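Local coordinates for protein Ral guanine nucleotide dissociation stimulator-like 2 (Mus musculus, PDB 4JGW) that probably acts as a guanine nucleotide exchange factor and putative Ras or Rap effector, here as the piece holding its REM and CDC25-homology domains, at residues A[198-211]-A[293-306]. Sequence-based numbering, arbitrary orientation.
Sequences VLVFLADHLAEQLT and KWIRVAEECRLLRN
The methyl of Ala203 is a knob in a hole formed by Lys293, Arg296, Val297 and Glu300, while Ala207 CB presses on Glu300 CB at 3.5 Å. Two alanines at the crossing allow the axes of 203-211 and 293-303 to approach to 8.0 Å, at -57°. Beside them the side chains of Leu206 and Val297 cross at about a right angle, CD1 3.8 Å from CG2. At the N-terminal end, Val198 sends CG2 over a face of the Trp294 six-membered ring, a CH-pi contact 3.8 Å from its centroid; the indole NE1 is bonded to Ser263. Lys293, bent at chi2 (66°), swings its NZ to Phe201 O, 2.6 Å away and in the carbonyl plane. At the other end Asn306 ND2 donates to Thr211 OG1 over 3.0 Å and is also hydrogen-bonded to Asp214 OD2, while OG1 itself donates to Ala207 O. The looser side, toward solvent, carries the charged ends of Asp204, Glu208, Arg296 and Glu300; Asp204 OD1 and Glu300 OE2, 5.1 Å apart, would probably repel mildly. A Schellman motif at Arg305 ends the helix, and Asn306, its OD1 accepting from Ser309 N, N-caps helix 307-318 of the mainly helical CDC25-homology (RasGEF) domain.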
ATOM      1  N   VAL A 198      26.133   8.535 -13.391  1.00 34.55           N
ATOM      2  CA  VAL A 198      25.897   7.454 -12.430  1.00 33.90           C
ATOM      3  C   VAL A 198      27.230   6.801 -12.032  1.00 33.57           C
ATOM      4  O   VAL A 198      27.378   6.304 -10.914  1.00 33.42           O
ATOM      5  CB  VAL A 198      24.884   6.401 -12.978  1.00 33.79           C
ATOM      6  CG1 VAL A 198      25.423   5.697 -14.222  1.00 33.52           C
ATOM      7  CG2 VAL A 198      24.505   5.386 -11.903  1.00 33.56           C
ATOM      8  N   LEU A 199      28.193   6.845 -12.954  1.00 33.18           N
ATOM      9  CA  LEU A 199      29.536   6.294 -12.758  1.00 32.95           C
ATOM     10  C   LEU A 199      30.358   7.063 -11.724  1.00 32.74           C
ATOM     11  O   LEU A 199      31.271   6.507 -11.118  1.00 32.97           O
ATOM     12  CB  LEU A 199      30.295   6.266 -14.092  1.00 32.97           C
ATOM     13  CG  LEU A 199      29.785   5.374 -15.230  1.00 32.84           C
ATOM     14  CD1 LEU A 199      30.512   5.699 -16.525  1.00 32.60           C
ATOM     15  CD2 LEU A 199      29.922   3.887 -14.897  1.00 32.77           C
ATOM     16  N   VAL A 200      30.025   8.338 -11.534  1.00 32.59           N
ATOM     17  CA  VAL A 200      30.762   9.246 -10.647  1.00 32.50           C
ATOM     18  C   VAL A 200      30.527   8.970  -9.153  1.00 32.26           C
ATOM     19  O   VAL A 200      31.368   9.306  -8.312  1.00 32.19           O
ATOM     20  CB  VAL A 200      30.452  10.733 -11.004  1.00 32.50           C
ATOM     21  CG1 VAL A 200      30.876  11.690  -9.896  1.00 32.85           C
ATOM     22  CG2 VAL A 200      31.128  11.113 -12.319  1.00 32.67           C
ATOM     23  N   PHE A 201      29.392   8.354  -8.831  1.00 31.93           N
ATOM     24  CA  PHE A 201      29.057   8.030  -7.444  1.00 31.58           C
ATOM     25  C   PHE A 201      29.267   6.549  -7.156  1.00 31.45           C
ATOM     26  O   PHE A 201      29.230   5.723  -8.064  1.00 31.52           O
ATOM     27  CB  PHE A 201      27.609   8.416  -7.133  1.00 31.61           C
ATOM     28  CG  PHE A 201      27.257   9.829  -7.511  1.00 31.32           C
ATOM     29  CD1 PHE A 201      26.476  10.083  -8.634  1.00 30.88           C
ATOM     30  CD2 PHE A 201      27.701  10.902  -6.744  1.00 31.12           C
ATOM     31  CE1 PHE A 201      26.143  11.384  -8.991  1.00 31.40           C
ATOM     32  CE2 PHE A 201      27.373  12.210  -7.087  1.00 31.16           C
ATOM     33  CZ  PHE A 201      26.593  12.453  -8.216  1.00 31.65           C
ATOM     34  N   LEU A 202      29.492   6.218  -5.888  1.00 31.21           N
ATOM     35  CA  LEU A 202      29.615   4.825  -5.472  1.00 31.02           C
ATOM     36  C   LEU A 202      28.248   4.141  -5.490  1.00 30.91           C
ATOM     37  O   LEU A 202      27.231   4.765  -5.175  1.00 30.86           O
ATOM     38  CB  LEU A 202      30.274   4.728  -4.089  1.00 31.05           C
ATOM     39  CG  LEU A 202      31.784   5.004  -4.033  1.00 30.83           C
ATOM     40  CD1 LEU A 202      32.227   5.377  -2.624  1.00 30.88           C
ATOM     41  CD2 LEU A 202      32.594   3.819  -4.554  1.00 30.75           C
ATOM     42  N   ALA A 203      28.234   2.864  -5.868  1.00 30.80           N
ATOM     43  CA  ALA A 203      26.991   2.123  -6.101  1.00 30.80           C
ATOM     44  C   ALA A 203      26.137   1.958  -4.849  1.00 30.81           C
ATOM     45  O   ALA A 203      24.914   2.091  -4.911  1.00 30.87           O
ATOM     46  CB  ALA A 203      27.287   0.772  -6.723  1.00 30.75           C
ATOM     47  N   ASP A 204      26.781   1.667  -3.721  1.00 30.81           N
ATOM     48  CA  ASP A 204      26.083   1.550  -2.442  1.00 30.82           C
ATOM     49  C   ASP A 204      25.447   2.876  -2.023  1.00 30.68           C
ATOM     50  O   ASP A 204      24.343   2.889  -1.479  1.00 30.88           O
ATOM     51  CB  ASP A 204      27.007   1.000  -1.343  1.00 30.85           C
ATOM     52  CG  ASP A 204      28.303   1.787  -1.206  1.00 31.06           C
ATOM     53  OD1 ASP A 204      28.975   2.031  -2.234  1.00 30.98           O
ATOM     54  OD2 ASP A 204      28.657   2.146  -0.062  1.00 30.72           O
ATOM     55  N   HIS A 205      26.133   3.984  -2.305  1.00 30.45           N
ATOM     56  CA  HIS A 205      25.601   5.318  -2.017  1.00 30.24           C
ATOM     57  C   HIS A 205      24.379   5.636  -2.874  1.00 29.85           C
ATOM     58  O   HIS A 205      23.404   6.211  -2.387  1.00 29.78           O
ATOM     59  CB  HIS A 205      26.669   6.400  -2.215  1.00 30.25           C
ATOM     60  CG  HIS A 205      27.766   6.372  -1.195  1.00 30.80           C
ATOM     61  ND1 HIS A 205      29.008   6.922  -1.429  1.00 31.00           N
ATOM     62  CD2 HIS A 205      27.811   5.861   0.058  1.00 31.16           C
ATOM     63  CE1 HIS A 205      29.771   6.754  -0.364  1.00 31.26           C
ATOM     64  NE2 HIS A 205      29.069   6.111   0.553  1.00 31.59           N
ATOM     65  N   LEU A 206      24.444   5.260  -4.149  1.00 29.50           N
ATOM     66  CA  LEU A 206      23.327   5.440  -5.071  1.00 29.28           C
ATOM     67  C   LEU A 206      22.106   4.657  -4.594  1.00 29.25           C
ATOM     68  O   LEU A 206      21.005   5.198  -4.541  1.00 29.25           O
ATOM     69  CB  LEU A 206      23.722   5.024  -6.492  1.00 29.16           C
ATOM     70  CG  LEU A 206      24.725   5.925  -7.219  1.00 28.95           C
ATOM     71  CD1 LEU A 206      25.516   5.141  -8.264  1.00 28.35           C
ATOM     72  CD2 LEU A 206      24.043   7.139  -7.843  1.00 29.04           C
ATOM     73  N   ALA A 207      22.321   3.397  -4.227  1.00 29.30           N
ATOM     74  CA  ALA A 207      21.262   2.541  -3.693  1.00 29.55           C
ATOM     75  C   ALA A 207      20.633   3.142  -2.435  1.00 29.60           C
ATOM     76  O   ALA A 207      19.407   3.237  -2.338  1.00 29.46           O
ATOM     77  CB  ALA A 207      21.794   1.148  -3.411  1.00 29.40           C
ATOM     78  N   GLU A 208      21.481   3.560  -1.493  1.00 29.69           N
ATOM     79  CA  GLU A 208      21.034   4.221  -0.261  1.00 29.94           C
ATOM     80  C   GLU A 208      20.171   5.444  -0.546  1.00 29.87           C
ATOM     81  O   GLU A 208      19.187   5.703   0.152  1.00 30.02           O
ATOM     82  CB  GLU A 208      22.236   4.632   0.595  1.00 29.87           C
ATOM     83  CG  GLU A 208      22.901   3.480   1.332  1.00 30.38           C
ATOM     84  CD  GLU A 208      24.273   3.837   1.891  1.00 31.30           C
ATOM     85  OE1 GLU A 208      24.658   5.028   1.875  1.00 32.08           O
ATOM     86  OE2 GLU A 208      24.972   2.914   2.353  1.00 31.37           O
ATOM     87  N   GLN A 209      20.548   6.184  -1.582  1.00 29.83           N
ATOM     88  CA  GLN A 209      19.870   7.416  -1.951  1.00 29.82           C
ATOM     89  C   GLN A 209      18.555   7.138  -2.680  1.00 29.82           C
ATOM     90  O   GLN A 209      17.567   7.847  -2.477  1.00 29.84           O
ATOM     91  CB  GLN A 209      20.805   8.274  -2.804  1.00 29.83           C
ATOM     92  CG  GLN A 209      20.897   9.736  -2.384  1.00 30.01           C
ATOM     93  CD  GLN A 209      21.067   9.950  -0.882  1.00 29.48           C
ATOM     94  OE1 GLN A 209      20.513  10.892  -0.333  1.00 30.10           O
ATOM     95  NE2 GLN A 209      21.830   9.084  -0.220  1.00 29.07           N
ATOM     96  N   LEU A 210      18.550   6.107  -3.520  1.00 29.80           N
ATOM     97  CA  LEU A 210      17.321   5.649  -4.164  1.00 29.88           C
ATOM     98  C   LEU A 210      16.337   5.115  -3.121  1.00 29.85           C
ATOM     99  O   LEU A 210      15.135   5.347  -3.220  1.00 29.71           O
ATOM    100  CB  LEU A 210      17.616   4.573  -5.220  1.00 29.78           C
ATOM    101  CG  LEU A 210      18.338   4.966  -6.516  1.00 29.81           C
ATOM    102  CD1 LEU A 210      18.552   3.740  -7.384  1.00 29.66           C
ATOM    103  CD2 LEU A 210      17.576   6.035  -7.295  1.00 30.22           C
ATOM    104  N   THR A 211      16.868   4.420  -2.115  1.00 30.00           N
ATOM    105  CA  THR A 211      16.062   3.851  -1.036  1.00 30.27           C
ATOM    106  C   THR A 211      15.445   4.928  -0.137  1.00 30.57           C
ATOM    107  O   THR A 211      14.299   4.791   0.293  1.00 30.65           O
ATOM    108  CB  THR A 211      16.869   2.830  -0.203  1.00 30.16           C
ATOM    109  OG1 THR A 211      17.478   1.879  -1.082  1.00 29.78           O
ATOM    110  CG2 THR A 211      15.968   2.087   0.773  1.00 30.16           C
ATOM    111  N   LYS A 293      27.525  -0.964 -13.863  1.00 30.49           N
ATOM    112  CA  LYS A 293      27.253  -0.021 -12.782  1.00 30.14           C
ATOM    113  C   LYS A 293      25.828  -0.148 -12.241  1.00 29.84           C
ATOM    114  O   LYS A 293      25.627  -0.225 -11.027  1.00 29.66           O
ATOM    115  CB  LYS A 293      27.519   1.418 -13.239  1.00 30.09           C
ATOM    116  CG  LYS A 293      27.403   2.465 -12.135  1.00 30.44           C
ATOM    117  CD  LYS A 293      28.493   2.283 -11.089  1.00 30.94           C
ATOM    118  CE  LYS A 293      28.408   3.346 -10.021  1.00 31.16           C
ATOM    119  NZ  LYS A 293      29.734   3.571  -9.389  1.00 32.50           N
ATOM    120  N   TRP A 294      24.852  -0.169 -13.147  1.00 29.53           N
ATOM    121  CA  TRP A 294      23.443  -0.286 -12.773  1.00 29.26           C
ATOM    122  C   TRP A 294      23.103  -1.650 -12.179  1.00 29.24           C
ATOM    123  O   TRP A 294      22.272  -1.739 -11.271  1.00 29.27           O
ATOM    124  CB  TRP A 294      22.532   0.023 -13.962  1.00 29.25           C
ATOM    125  CG  TRP A 294      22.402   1.489 -14.248  1.00 28.77           C
ATOM    126  CD1 TRP A 294      22.880   2.155 -15.338  1.00 28.36           C
ATOM    127  CD2 TRP A 294      21.758   2.473 -13.426  1.00 28.29           C
ATOM    128  NE1 TRP A 294      22.575   3.491 -15.248  1.00 28.55           N
ATOM    129  CE2 TRP A 294      21.884   3.715 -14.086  1.00 28.13           C
ATOM    130  CE3 TRP A 294      21.091   2.427 -12.193  1.00 28.46           C
ATOM    131  CZ2 TRP A 294      21.363   4.902 -13.561  1.00 28.15           C
ATOM    132  CZ3 TRP A 294      20.573   3.608 -11.671  1.00 28.16           C
ATOM    133  CH2 TRP A 294      20.713   4.829 -12.357  1.00 28.20           C
ATOM    134  N   ILE A 295      23.746  -2.699 -12.695  1.00 29.07           N
ATOM    135  CA  ILE A 295      23.620  -4.047 -12.140  1.00 29.10           C
ATOM    136  C   ILE A 295      24.047  -4.047 -10.669  1.00 29.15           C
ATOM    137  O   ILE A 295      23.356  -4.608  -9.814  1.00 29.20           O
ATOM    138  CB  ILE A 295      24.449  -5.089 -12.950  1.00 28.94           C
ATOM    139  CG1 ILE A 295      23.770  -5.391 -14.291  1.00 28.86           C
ATOM    140  CG2 ILE A 295      24.634  -6.384 -12.160  1.00 28.94           C
ATOM    141  CD1 ILE A 295      24.665  -6.088 -15.309  1.00 28.61           C
ATOM    142  N   ARG A 296      25.179  -3.404 -10.392  1.00 29.09           N
ATOM    143  CA  ARG A 296      25.716  -3.308  -9.040  1.00 29.12           C
ATOM    144  C   ARG A 296      24.834  -2.442  -8.137  1.00 29.25           C
ATOM    145  O   ARG A 296      24.671  -2.744  -6.955  1.00 29.39           O
ATOM    146  CB  ARG A 296      27.158  -2.783  -9.076  1.00 28.94           C
ATOM    147  CG  ARG A 296      27.808  -2.556  -7.712  1.00 28.66           C
ATOM    148  CD  ARG A 296      27.928  -3.833  -6.881  1.00 28.49           C
ATOM    149  NE  ARG A 296      28.788  -4.833  -7.511  1.00 28.54           N
ATOM    150  CZ  ARG A 296      30.119  -4.818  -7.471  1.00 28.11           C
ATOM    151  NH1 ARG A 296      30.763  -3.844  -6.837  1.00 28.27           N
ATOM    152  NH2 ARG A 296      30.804  -5.776  -8.073  1.00 27.70           N
ATOM    153  N   VAL A 297      24.271  -1.374  -8.698  1.00 29.42           N
ATOM    154  CA  VAL A 297      23.321  -0.525  -7.974  1.00 29.69           C
ATOM    155  C   VAL A 297      22.075  -1.328  -7.585  1.00 29.94           C
ATOM    156  O   VAL A 297      21.578  -1.208  -6.462  1.00 30.07           O
ATOM    157  CB  VAL A 297      22.933   0.735  -8.790  1.00 29.48           C
ATOM    158  CG1 VAL A 297      21.739   1.457  -8.161  1.00 29.37           C
ATOM    159  CG2 VAL A 297      24.118   1.681  -8.898  1.00 29.58           C
ATOM    160  N   ALA A 298      21.591  -2.150  -8.516  1.00 30.16           N
ATOM    161  CA  ALA A 298      20.460  -3.038  -8.261  1.00 30.47           C
ATOM    162  C   ALA A 298      20.796  -4.043  -7.168  1.00 30.67           C
ATOM    163  O   ALA A 298      19.962  -4.337  -6.315  1.00 30.68           O
ATOM    164  CB  ALA A 298      20.046  -3.757  -9.536  1.00 30.45           C
ATOM    165  N   GLU A 299      22.025  -4.554  -7.196  1.00 31.08           N
ATOM    166  CA  GLU A 299      22.505  -5.485  -6.177  1.00 31.48           C
ATOM    167  C   GLU A 299      22.586  -4.830  -4.791  1.00 31.42           C
ATOM    168  O   GLU A 299      22.218  -5.446  -3.788  1.00 31.61           O
ATOM    169  CB  GLU A 299      23.850  -6.094  -6.600  1.00 31.59           C
ATOM    170  CG  GLU A 299      24.492  -7.058  -5.598  1.00 32.74           C
ATOM    171  CD  GLU A 299      23.728  -8.367  -5.407  1.00 34.39           C
ATOM    172  OE1 GLU A 299      22.650  -8.563  -6.012  1.00 35.28           O
ATOM    173  OE2 GLU A 299      24.213  -9.211  -4.627  1.00 35.36           O
ATOM    174  N   GLU A 300      23.043  -3.580  -4.746  1.00 31.32           N
ATOM    175  CA  GLU A 300      23.128  -2.834  -3.484  1.00 31.36           C
ATOM    176  C   GLU A 300      21.747  -2.458  -2.937  1.00 31.31           C
ATOM    177  O   GLU A 300      21.562  -2.362  -1.720  1.00 31.33           O
ATOM    178  CB  GLU A 300      24.005  -1.588  -3.633  1.00 31.25           C
ATOM    179  CG  GLU A 300      25.477  -1.870  -3.942  1.00 31.64           C
ATOM    180  CD  GLU A 300      26.279  -2.355  -2.739  1.00 32.14           C
ATOM    181  OE1 GLU A 300      25.755  -2.351  -1.602  1.00 32.33           O
ATOM    182  OE2 GLU A 300      27.450  -2.741  -2.936  1.00 32.23           O
ATOM    183  N   CYS A 301      20.789  -2.248  -3.839  1.00 31.17           N
ATOM    184  CA  CYS A 301      19.387  -2.052  -3.461  1.00 31.06           C
ATOM    185  C   CYS A 301      18.805  -3.303  -2.793  1.00 31.18           C
ATOM    186  O   CYS A 301      18.054  -3.198  -1.824  1.00 31.00           O
ATOM    187  CB  CYS A 301      18.540  -1.671  -4.681  1.00 31.03           C
ATOM    188  SG  CYS A 301      18.766   0.026  -5.280  1.00 30.13           S
ATOM    189  N   ARG A 302      19.165  -4.476  -3.315  1.00 31.47           N
ATOM    190  CA  ARG A 302      18.698  -5.757  -2.785  1.00 31.78           C
ATOM    191  C   ARG A 302      19.229  -6.010  -1.376  1.00 31.83           C
ATOM    192  O   ARG A 302      18.505  -6.519  -0.518  1.00 31.80           O
ATOM    193  CB  ARG A 302      19.114  -6.903  -3.710  1.00 32.03           C
ATOM    194  CG  ARG A 302      18.415  -8.229  -3.428  1.00 32.79           C
ATOM    195  CD  ARG A 302      19.135  -9.387  -4.099  1.00 34.76           C
ATOM    196  NE  ARG A 302      19.949 -10.164  -3.165  1.00 36.91           N
ATOM    197  CZ  ARG A 302      21.214  -9.898  -2.853  1.00 37.90           C
ATOM    198  NH1 ARG A 302      21.834  -8.858  -3.391  1.00 39.19           N
ATOM    199  NH2 ARG A 302      21.863 -10.671  -1.995  1.00 38.31           N
ATOM    200  N   LEU A 303      20.493  -5.651  -1.153  1.00 31.86           N
ATOM    201  CA  LEU A 303      21.130  -5.782   0.158  1.00 31.88           C
ATOM    202  C   LEU A 303      20.468  -4.864   1.181  1.00 31.89           C
ATOM    203  O   LEU A 303      20.435  -5.178   2.372  1.00 32.08           O
ATOM    204  CB  LEU A 303      22.633  -5.488   0.065  1.00 31.90           C
ATOM    205  CG  LEU A 303      23.495  -6.472  -0.738  1.00 32.26           C
ATOM    206  CD1 LEU A 303      24.802  -5.823  -1.182  1.00 32.78           C
ATOM    207  CD2 LEU A 303      23.771  -7.752   0.050  1.00 32.59           C
ATOM    208  N   LEU A 304      19.943  -3.737   0.704  1.00 31.70           N
ATOM    209  CA  LEU A 304      19.173  -2.814   1.534  1.00 31.71           C
ATOM    210  C   LEU A 304      17.695  -3.202   1.613  1.00 31.61           C
ATOM    211  O   LEU A 304      16.913  -2.537   2.293  1.00 31.49           O
ATOM    212  CB  LEU A 304      19.301  -1.383   1.003  1.00 31.67           C
ATOM    213  CG  LEU A 304      20.626  -0.643   1.203  1.00 31.99           C
ATOM    214  CD1 LEU A 304      20.631   0.622   0.371  1.00 31.63           C
ATOM    215  CD2 LEU A 304      20.880  -0.325   2.674  1.00 32.04           C
ATOM    216  N   ARG A 305      17.329  -4.277   0.915  1.00 31.62           N
ATOM    217  CA  ARG A 305      15.946  -4.767   0.840  1.00 31.72           C
ATOM    218  C   ARG A 305      14.985  -3.759   0.194  1.00 31.39           C
ATOM    219  O   ARG A 305      13.799  -3.706   0.535  1.00 31.36           O
ATOM    220  CB  ARG A 305      15.434  -5.220   2.216  1.00 31.97           C
ATOM    221  CG  ARG A 305      16.155  -6.434   2.795  1.00 33.20           C
ATOM    222  CD  ARG A 305      15.453  -6.945   4.051  1.00 35.81           C
ATOM    223  NE  ARG A 305      14.097  -7.419   3.763  1.00 37.97           N
ATOM    224  CZ  ARG A 305      13.225  -7.833   4.678  1.00 39.18           C
ATOM    225  NH1 ARG A 305      13.549  -7.846   5.966  1.00 40.22           N
ATOM    226  NH2 ARG A 305      12.019  -8.241   4.302  1.00 39.61           N
ATOM    227  N   ASN A 306      15.508  -2.961  -0.735  1.00 30.95           N
ATOM    228  CA  ASN A 306      14.686  -2.065  -1.535  1.00 30.71           C
ATOM    229  C   ASN A 306      14.325  -2.761  -2.843  1.00 30.52           C
ATOM    230  O   ASN A 306      14.970  -2.557  -3.874  1.00 30.48           O
ATOM    231  CB  ASN A 306      15.406  -0.733  -1.784  1.00 30.62           C
ATOM    232  CG  ASN A 306      14.583   0.245  -2.624  1.00 30.60           C
ATOM    233  OD1 ASN A 306      13.410   0.010  -2.924  1.00 30.39           O
ATOM    234  ND2 ASN A 306      15.205   1.356  -2.999  1.00 30.27           N
TER